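Local coordinates for sensor protein, Kinase (Polaromonas sp. JS666, PDB 3GRC), which probably serves as the phosphate-accepting receiver domain of a sensor histidine kinase in two-component signalling, at residues 51-59 with 81-90; 65-73 with 96-104. All coordinates share one frame; numbering follows the deposited sequence.

Both contacts lie in one CheY-like receiver domain, their centres about 10 Å apart. Contact 1 pairs strands 53-56 and 82-86 in the middle of the five-stranded parallel sheet, its centre about 2 Å from the centre of the chain. Contact 2 lies farther out, where helix 65-73, the crossover between those two strands, meets the chain that leaves helix 90-97 for edge strand 106-108. The segments alternate in sequence: 51-59, 65-73, 81-90, 96-104. Helix 65-73 is tied at both ends to contact 1, Gly65 to Leu58 through backbone atoms and Arg73 to the Leu81 carbonyl, so the contacts share one beta-alpha-beta unit, which contact 2 joins to the next part of the fold.

Contact 1 of 2, residues 51-59 with 81-90; sequences YAAMTVDLN and LAIVVVSANA
Leu58 and Val85 cross at about a right angle, Leu58 CD1 pressing on Val85 CG1 at 3.4 Å, tighter than usual for two methyls. Val85 holds CG1 anti to its backbone N (chi1 166°), which turns this branch to Leu58. On the same face Val56 CG2 meets Ile83 CG2 at 3.9 Å, and helix 65-73 covers this side through Ile69 on Val85. On the other face, which helix 114-128 covers through Leu121 and Ala124, Ala53 CB rests on Ala82 CB. Four backbone hydrogen bonds join Met54 and Val56 to Ala82, Val84 and Val86 in parallel register. Beyond the strands, Asn59 ND2 donates to Asn89 OD1 at 3.0 Å, in the plane of the Asn89 carbonyl, the two amide planes 86° apart. With an alanine in place of Asn89, the Asn59 amide would probably lose this acceptor and be freer to turn. Asp57 OD1 accepts the Asn59 backbone N in an Asx turn and lies 3.2 Å from Ser87 OG; a water bridges it to Ala88 N. Asp57 OD2 takes a weak hydrogen bond from Asp14 N and lies close to the Glu13 carboxylate, while Lys110 forms a long, weak ion pair with OD1. An aspartate and a serine at the C-terminal ends of neighbouring parallel strands, beside acidic residues and a lysine, mark the receiver-domain active site, consistent with Asp57 being the phosphoryl acceptor, as in CheY.

Contact 2 of 2, residues 65-73 with 96-104; sequences GVSLIRALR and EFNSQPLAV
Arg73, in the last turn of helix 65-73, reaches across to the carbonyls of Pro101, Leu102 and Ala103. Its CB starts 3.9 Å from Pro101 O, and CG comes closer to that oxygen, at 3.5 Å. The chain bends at chi2 (-40°), which keeps CD alongside Leu102 O and brings NE to bear on it. NE donates to Leu102 O at 3.0 Å, and the same NE also lies 3.6 Å from Ala103 CB. At the tip, NH2 donates to Ala103 O at 2.9 Å. Both oxygens sit at the guanidinium edge, near its plane, yet each is met from above its own carbonyl plane, by 47° at Leu102. NH1 turns to the carbonyl of Leu81, just ahead of strand 82-86, and more weakly to that of Thr78. Firm bonds to three backbone oxygens thus hold the rotation of the group, and their partial negative charges would probably favour its positive one.

Leu102 carries the apolar part of the contact, between Arg73 and the start of the helix. Its CD1 touches Ile69 CG2 at 3.9 Å, the two side chains crossing at about a right angle, and lies over one face of the Arg70 guanidinium, 3.7 Å from Arg70 NH1. Nearer the start of the helix, Val66 CG2 leans on Phe97 CD2 at 3.6 Å, the valine set obliquely to the ring.

Arg73 thus ties the chain between helix 90-97 and strand 106-108 to the neighbouring helix 65-73. Such packing, on one face of a parallel sheet, joins consecutive beta-alpha-beta units in the alternating, doubly wound alpha/beta fold of CheY-like receiver domains.

Contact 1 of 2, residues 51-59 with 81-90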
loop_
_atom_site.group_PDB
_atom_site.type_symbol
_atom_site.label_atom_id
_atom_site.label_comp_id
_atom_site.label_asym_id
_atom_site.label_seq_id
_atom_site.Cartn_x
_atom_site.Cartn_y
_atom_site.Cartn_z
ATOM N N TYR A 51 8.791 4.667 -6.421
ATOM C CA TYR A 51 7.447 4.093 -6.392
ATOM C C TYR A 51 6.425 5.217 -6.269
ATOM O O TYR A 51 6.611 6.134 -5.480
ATOM C CB TYR A 51 7.286 3.137 -5.205
ATOM C CG TYR A 51 7.957 1.800 -5.399
ATOM C CD1 TYR A 51 7.484 0.890 -6.343
ATOM C CD2 TYR A 51 9.103 1.469 -4.677
ATOM C CE1 TYR A 51 8.138 -0.307 -6.566
ATOM C CE2 TYR A 51 9.768 0.271 -4.894
ATOM C CZ TYR A 51 9.286 -0.613 -5.841
ATOM O OH TYR A 51 9.971 -1.777 -6.074
ATOM N N ALA A 52 5.356 5.149 -7.057
ATOM C CA ALA A 52 4.304 6.162 -7.009
ATOM C C ALA A 52 3.456 5.943 -5.752
ATOM O O ALA A 52 2.888 6.892 -5.203
ATOM C CB ALA A 52 3.429 6.072 -8.240
ATOM N N ALA A 53 3.370 4.694 -5.300
ATOM C CA ALA A 53 2.584 4.383 -4.125
ATOM C C ALA A 53 2.811 2.954 -3.648
ATOM O O ALA A 53 3.454 2.155 -4.312
ATOM C CB ALA A 53 1.107 4.597 -4.422
HETATM N N MSE A 54 2.284 2.653 -2.474
HETATM C CA MSE A 54 2.369 1.327 -1.865
HETATM C C MSE A 54 0.990 0.894 -1.395
HETATM O O MSE A 54 0.179 1.726 -0.969
HETATM C CB MSE A 54 3.311 1.333 -0.639
HETATM C CG MSE A 54 3.330 0.030 0.178
HETATM SE SE MSE A 54 4.721 0.060 1.597
HETATM C CE MSE A 54 4.446 -1.805 2.227
ATOM N N THR A 55 0.709 -0.398 -1.494
ATOM C CA THR A 55 -0.541 -0.936 -0.977
ATOM C C THR A 55 -0.065 -1.733 0.225
ATOM O O THR A 55 0.948 -2.441 0.148
ATOM C CB THR A 55 -1.264 -1.868 -1.981
ATOM O OG1 THR A 55 -0.494 -3.055 -2.198
ATOM C CG2 THR A 55 -1.469 -1.151 -3.298
ATOM N N VAL A 56 -0.783 -1.616 1.338
ATOM C CA VAL A 56 -0.389 -2.309 2.553
ATOM C C VAL A 56 -1.427 -3.213 3.194
ATOM O O VAL A 56 -2.556 -2.815 3.464
ATOM C CB VAL A 56 0.068 -1.309 3.622
ATOM C CG1 VAL A 56 0.454 -2.043 4.907
ATOM C CG2 VAL A 56 1.227 -0.500 3.090
ATOM N N ASP A 57 -1.009 -4.441 3.446
ATOM C CA ASP A 57 -1.840 -5.431 4.103
ATOM C C ASP A 57 -1.633 -5.181 5.594
ATOM O O ASP A 57 -0.499 -5.101 6.061
ATOM C CB ASP A 57 -1.347 -6.830 3.731
ATOM C CG ASP A 57 -2.099 -7.935 4.449
ATOM O OD1 ASP A 57 -3.132 -7.644 5.105
ATOM O OD2 ASP A 57 -1.655 -9.108 4.338
ATOM N N LEU A 58 -2.716 -5.049 6.341
ATOM C CA LEU A 58 -2.608 -4.804 7.766
ATOM C C LEU A 58 -2.113 -6.019 8.549
ATOM O O LEU A 58 -1.412 -5.876 9.548
ATOM C CB LEU A 58 -3.956 -4.354 8.307
ATOM C CG LEU A 58 -4.038 -2.924 8.838
ATOM C CD1 LEU A 58 -3.419 -1.945 7.853
ATOM C CD2 LEU A 58 -5.494 -2.586 9.103
ATOM N N ASN A 59 -2.455 -7.213 8.078
ATOM C CA ASN A 59 -2.062 -8.448 8.759
ATOM C C ASN A 59 -0.780 -9.096 8.239
ATOM O O ASN A 59 -0.828 -10.122 7.566
ATOM C CB ASN A 59 -3.205 -9.455 8.675
ATOM C CG ASN A 59 -4.489 -8.921 9.279
ATOM O OD1 ASN A 59 -4.565 -8.671 10.483
ATOM N ND2 ASN A 59 -5.504 -8.731 8.444
ATOM N N LEU A 81 5.143 9.326 0.233
ATOM C CA LEU A 81 4.763 8.187 -0.598
ATOM C C LEU A 81 3.274 7.885 -0.384
ATOM O O LEU A 81 2.840 7.648 0.746
ATOM C CB LEU A 81 5.607 6.968 -0.214
ATOM C CG LEU A 81 5.261 5.636 -0.876
ATOM C CD1 LEU A 81 5.554 5.702 -2.372
ATOM C CD2 LEU A 81 6.056 4.530 -0.208
ATOM N N ALA A 82 2.485 7.902 -1.454
ATOM C CA ALA A 82 1.054 7.621 -1.305
ATOM C C ALA A 82 0.880 6.170 -0.837
ATOM O O ALA A 82 1.559 5.278 -1.324
ATOM C CB ALA A 82 0.321 7.862 -2.627
ATOM N N ILE A 83 -0.005 5.959 0.135
ATOM C CA ILE A 83 -0.251 4.637 0.678
ATOM C C ILE A 83 -1.746 4.311 0.757
ATOM O O ILE A 83 -2.544 5.128 1.216
ATOM C CB ILE A 83 0.329 4.503 2.095
ATOM C CG1 ILE A 83 1.840 4.692 2.068
ATOM C CG2 ILE A 83 -0.050 3.140 2.679
ATOM C CD1 ILE A 83 2.516 4.382 3.387
ATOM N N VAL A 84 -2.108 3.114 0.303
ATOM C CA VAL A 84 -3.484 2.624 0.338
ATOM C C VAL A 84 -3.464 1.297 1.098
ATOM O O VAL A 84 -2.733 0.377 0.732
ATOM C CB VAL A 84 -4.051 2.364 -1.106
ATOM C CG1 VAL A 84 -5.384 1.649 -1.029
ATOM C CG2 VAL A 84 -4.213 3.672 -1.859
ATOM N N VAL A 85 -4.254 1.198 2.162
ATOM C CA VAL A 85 -4.321 -0.038 2.929
ATOM C C VAL A 85 -5.356 -0.938 2.252
ATOM O O VAL A 85 -6.447 -0.481 1.906
ATOM C CB VAL A 85 -4.772 0.215 4.397
ATOM C CG1 VAL A 85 -5.152 -1.098 5.058
ATOM C CG2 VAL A 85 -3.671 0.881 5.175
ATOM N N VAL A 86 -4.997 -2.202 2.043
ATOM C CA VAL A 86 -5.889 -3.184 1.431
ATOM C C VAL A 86 -5.749 -4.352 2.382
ATOM O O VAL A 86 -4.742 -5.065 2.368
ATOM C CB VAL A 86 -5.420 -3.616 0.020
ATOM C CG1 VAL A 86 -6.428 -4.602 -0.578
ATOM C CG2 VAL A 86 -5.254 -2.397 -0.882
ATOM N N SER A 87 -6.758 -4.539 3.221
ATOM C CA SER A 87 -6.690 -5.575 4.223
ATOM C C SER A 87 -8.069 -6.006 4.672
ATOM O O SER A 87 -9.041 -5.260 4.542
ATOM C CB SER A 87 -5.872 -5.047 5.413
ATOM O OG SER A 87 -5.632 -6.045 6.369
ATOM N N ALA A 88 -8.131 -7.218 5.215
ATOM C CA ALA A 88 -9.369 -7.814 5.698
ATOM C C ALA A 88 -10.009 -7.038 6.849
ATOM O O ALA A 88 -11.229 -6.875 6.915
ATOM C CB ALA A 88 -9.097 -9.251 6.126
ATOM N N ASN A 89 -9.184 -6.565 7.765
ATOM C CA ASN A 89 -9.692 -5.813 8.899
ATOM C C ASN A 89 -9.343 -4.334 8.689
ATOM O O ASN A 89 -8.890 -3.654 9.614
ATOM C CB ASN A 89 -9.053 -6.341 10.187
ATOM C CG ASN A 89 -9.046 -7.867 10.257
ATOM O OD1 ASN A 89 -8.180 -8.526 9.679
ATOM N ND2 ASN A 89 -10.020 -8.432 10.955
ATOM N N ALA A 90 -9.567 -3.846 7.470
ATOM C CA ALA A 90 -9.253 -2.466 7.118
ATOM C C ALA A 90 -10.065 -1.434 7.872
ATOM O O ALA A 90 -9.519 -0.460 8.388
ATOM C CB ALA A 90 -9.432 -2.262 5.632
HETATM O O HOH W 1 3.441 9.501 -4.250
HETATM O O HOH W 2 -5.652 -8.789 4.897
#

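Contact 2 of 2, residues 65-73 with 96-104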
loop_
_atom_site.group_PDB
_atom_site.type_symbol
_atom_site.label_atom_id
_atom_site.label_comp_id
_atom_site.label_asym_id
_atom_site.label_seq_id
_atom_site.Cartn_x
_atom_site.Cartn_y
_atom_site.Cartn_z
ATOM N N GLY A 65 0.947 -4.002 9.604
ATOM C CA GLY A 65 0.859 -2.900 8.671
ATOM C C GLY A 65 0.979 -1.501 9.229
ATOM O O GLY A 65 1.644 -0.670 8.624
ATOM N N VAL A 66 0.348 -1.216 10.363
ATOM C CA VAL A 66 0.431 0.133 10.913
ATOM C C VAL A 66 1.855 0.467 11.350
ATOM O O VAL A 66 2.286 1.612 11.253
ATOM C CB VAL A 66 -0.546 0.327 12.095
ATOM C CG1 VAL A 66 -0.400 1.733 12.661
ATOM C CG2 VAL A 66 -1.985 0.112 11.617
ATOM N N SER A 67 2.582 -0.538 11.824
ATOM C CA SER A 67 3.967 -0.349 12.246
ATOM C C SER A 67 4.817 0.016 11.031
ATOM O O SER A 67 5.690 0.889 11.097
ATOM C CB SER A 67 4.508 -1.638 12.874
ATOM O OG SER A 67 5.916 -1.570 13.029
ATOM N N LEU A 68 4.563 -0.670 9.923
ATOM C CA LEU A 68 5.280 -0.417 8.685
ATOM C C LEU A 68 5.017 1.011 8.220
ATOM O O LEU A 68 5.949 1.748 7.906
ATOM C CB LEU A 68 4.831 -1.404 7.609
ATOM C CG LEU A 68 5.284 -1.143 6.168
ATOM C CD1 LEU A 68 6.783 -0.874 6.101
ATOM C CD2 LEU A 68 4.908 -2.351 5.327
ATOM N N ILE A 69 3.744 1.407 8.199
ATOM C CA ILE A 69 3.377 2.749 7.751
ATOM C C ILE A 69 3.983 3.846 8.630
ATOM O O ILE A 69 4.430 4.876 8.119
ATOM C CB ILE A 69 1.835 2.918 7.677
ATOM C CG1 ILE A 69 1.261 1.977 6.617
ATOM C CG2 ILE A 69 1.486 4.342 7.300
ATOM C CD1 ILE A 69 -0.248 1.947 6.564
ATOM N N ARG A 70 3.996 3.627 9.941
ATOM C CA ARG A 70 4.575 4.597 10.861
ATOM C C ARG A 70 6.056 4.772 10.543
ATOM O O ARG A 70 6.552 5.898 10.478
ATOM C CB ARG A 70 4.421 4.138 12.314
ATOM C CG ARG A 70 3.016 4.285 12.863
ATOM C CD ARG A 70 2.940 3.957 14.351
ATOM N NE ARG A 70 1.564 4.009 14.848
ATOM C CZ ARG A 70 0.770 5.079 14.783
ATOM N NH1 ARG A 70 1.197 6.218 14.242
ATOM N NH2 ARG A 70 -0.465 5.011 15.263
ATOM N N ALA A 71 6.751 3.654 10.334
ATOM C CA ALA A 71 8.178 3.685 10.027
ATOM C C ALA A 71 8.440 4.468 8.740
ATOM O O ALA A 71 9.398 5.235 8.654
ATOM C CB ALA A 71 8.718 2.259 9.907
ATOM N N LEU A 72 7.576 4.285 7.742
ATOM C CA LEU A 72 7.722 4.996 6.468
ATOM C C LEU A 72 7.520 6.511 6.600
ATOM O O LEU A 72 8.186 7.299 5.927
ATOM C CB LEU A 72 6.739 4.428 5.441
ATOM C CG LEU A 72 7.052 3.004 4.976
ATOM C CD1 LEU A 72 5.828 2.385 4.329
ATOM C CD2 LEU A 72 8.219 3.041 4.010
ATOM N N ARG A 73 6.601 6.920 7.463
ATOM C CA ARG A 73 6.356 8.341 7.644
ATOM C C ARG A 73 7.483 9.044 8.416
ATOM O O ARG A 73 7.648 10.256 8.304
ATOM C CB ARG A 73 5.007 8.568 8.349
ATOM C CG ARG A 73 3.791 8.142 7.533
ATOM C CD ARG A 73 3.964 8.498 6.071
ATOM N NE ARG A 73 2.754 8.310 5.297
ATOM C CZ ARG A 73 2.745 8.068 3.991
ATOM N NH1 ARG A 73 3.891 7.974 3.331
ATOM N NH2 ARG A 73 1.597 7.937 3.343
ATOM N N GLU A 96 -9.314 2.475 14.513
ATOM C CA GLU A 96 -8.387 2.426 15.633
ATOM C C GLU A 96 -7.100 3.239 15.501
ATOM O O GLU A 96 -6.648 3.833 16.479
ATOM C CB GLU A 96 -8.024 0.969 15.905
ATOM C CG GLU A 96 -7.441 0.693 17.273
ATOM C CD GLU A 96 -7.249 -0.797 17.513
ATOM O OE1 GLU A 96 -8.139 -1.579 17.102
ATOM O OE2 GLU A 96 -6.222 -1.185 18.114
ATOM N N PHE A 97 -6.522 3.281 14.298
ATOM C CA PHE A 97 -5.240 3.962 14.086
ATOM C C PHE A 97 -5.134 5.153 13.139
ATOM O O PHE A 97 -4.131 5.869 13.173
ATOM C CB PHE A 97 -4.202 2.938 13.632
ATOM C CG PHE A 97 -4.071 1.768 14.548
ATOM C CD1 PHE A 97 -3.518 1.917 15.815
ATOM C CD2 PHE A 97 -4.529 0.515 14.159
ATOM C CE1 PHE A 97 -3.414 0.836 16.681
ATOM C CE2 PHE A 97 -4.428 -0.575 15.017
ATOM C CZ PHE A 97 -3.874 -0.410 16.285
ATOM N N ASN A 98 -6.138 5.371 12.295
ATOM C CA ASN A 98 -6.072 6.464 11.333
ATOM C C ASN A 98 -5.784 7.829 11.953
ATOM O O ASN A 98 -6.313 8.171 13.005
ATOM C CB ASN A 98 -7.356 6.530 10.509
ATOM C CG ASN A 98 -7.145 7.203 9.174
ATOM O OD1 ASN A 98 -6.040 7.185 8.638
ATOM N ND2 ASN A 98 -8.200 7.784 8.619
ATOM N N SER A 99 -4.934 8.604 11.294
ATOM C CA SER A 99 -4.583 9.934 11.777
ATOM C C SER A 99 -3.824 10.646 10.677
ATOM O O SER A 99 -3.202 10.006 9.834
ATOM C CB SER A 99 -3.698 9.847 13.020
ATOM O OG SER A 99 -2.373 9.508 12.660
ATOM N N GLN A 100 -3.881 11.969 10.677
ATOM C CA GLN A 100 -3.187 12.747 9.660
ATOM C C GLN A 100 -1.708 12.394 9.525
ATOM O O GLN A 100 -1.197 12.272 8.419
ATOM C CB GLN A 100 -3.352 14.246 9.936
ATOM C CG GLN A 100 -4.780 14.731 9.744
ATOM C CD GLN A 100 -5.320 14.427 8.351
ATOM O OE1 GLN A 100 -6.522 14.549 8.096
ATOM N NE2 GLN A 100 -4.432 14.032 7.440
ATOM N N PRO A 101 -0.999 12.233 10.649
ATOM C CA PRO A 101 0.425 11.886 10.558
ATOM C C PRO A 101 0.670 10.577 9.797
ATOM O O PRO A 101 1.666 10.436 9.088
ATOM C CB PRO A 101 0.848 11.788 12.021
ATOM C CG PRO A 101 -0.042 12.793 12.692
ATOM C CD PRO A 101 -1.383 12.517 12.043
ATOM N N LEU A 102 -0.251 9.626 9.957
ATOM C CA LEU A 102 -0.175 8.322 9.299
ATOM C C LEU A 102 -0.327 8.508 7.778
ATOM O O LEU A 102 0.270 7.789 6.986
ATOM C CB LEU A 102 -1.267 7.402 9.855
ATOM C CG LEU A 102 -0.998 5.896 9.881
ATOM C CD1 LEU A 102 0.216 5.617 10.757
ATOM C CD2 LEU A 102 -2.227 5.165 10.415
ATOM N N ALA A 103 -1.128 9.490 7.386
ATOM C CA ALA A 103 -1.317 9.820 5.976
ATOM C C ALA A 103 -1.684 8.671 5.037
ATOM O O ALA A 103 -1.160 8.567 3.923
ATOM C CB ALA A 103 -0.061 10.542 5.453
ATOM N N VAL A 104 -2.578 7.801 5.481
ATOM C CA VAL A 104 -3.016 6.712 4.625
ATOM C C VAL A 104 -4.225 7.268 3.873
ATOM O O VAL A 104 -5.230 7.675 4.468
ATOM C CB VAL A 104 -3.353 5.450 5.454
ATOM C CG1 VAL A 104 -3.919 5.861 6.785
ATOM C CG2 VAL A 104 -4.320 4.538 4.682
#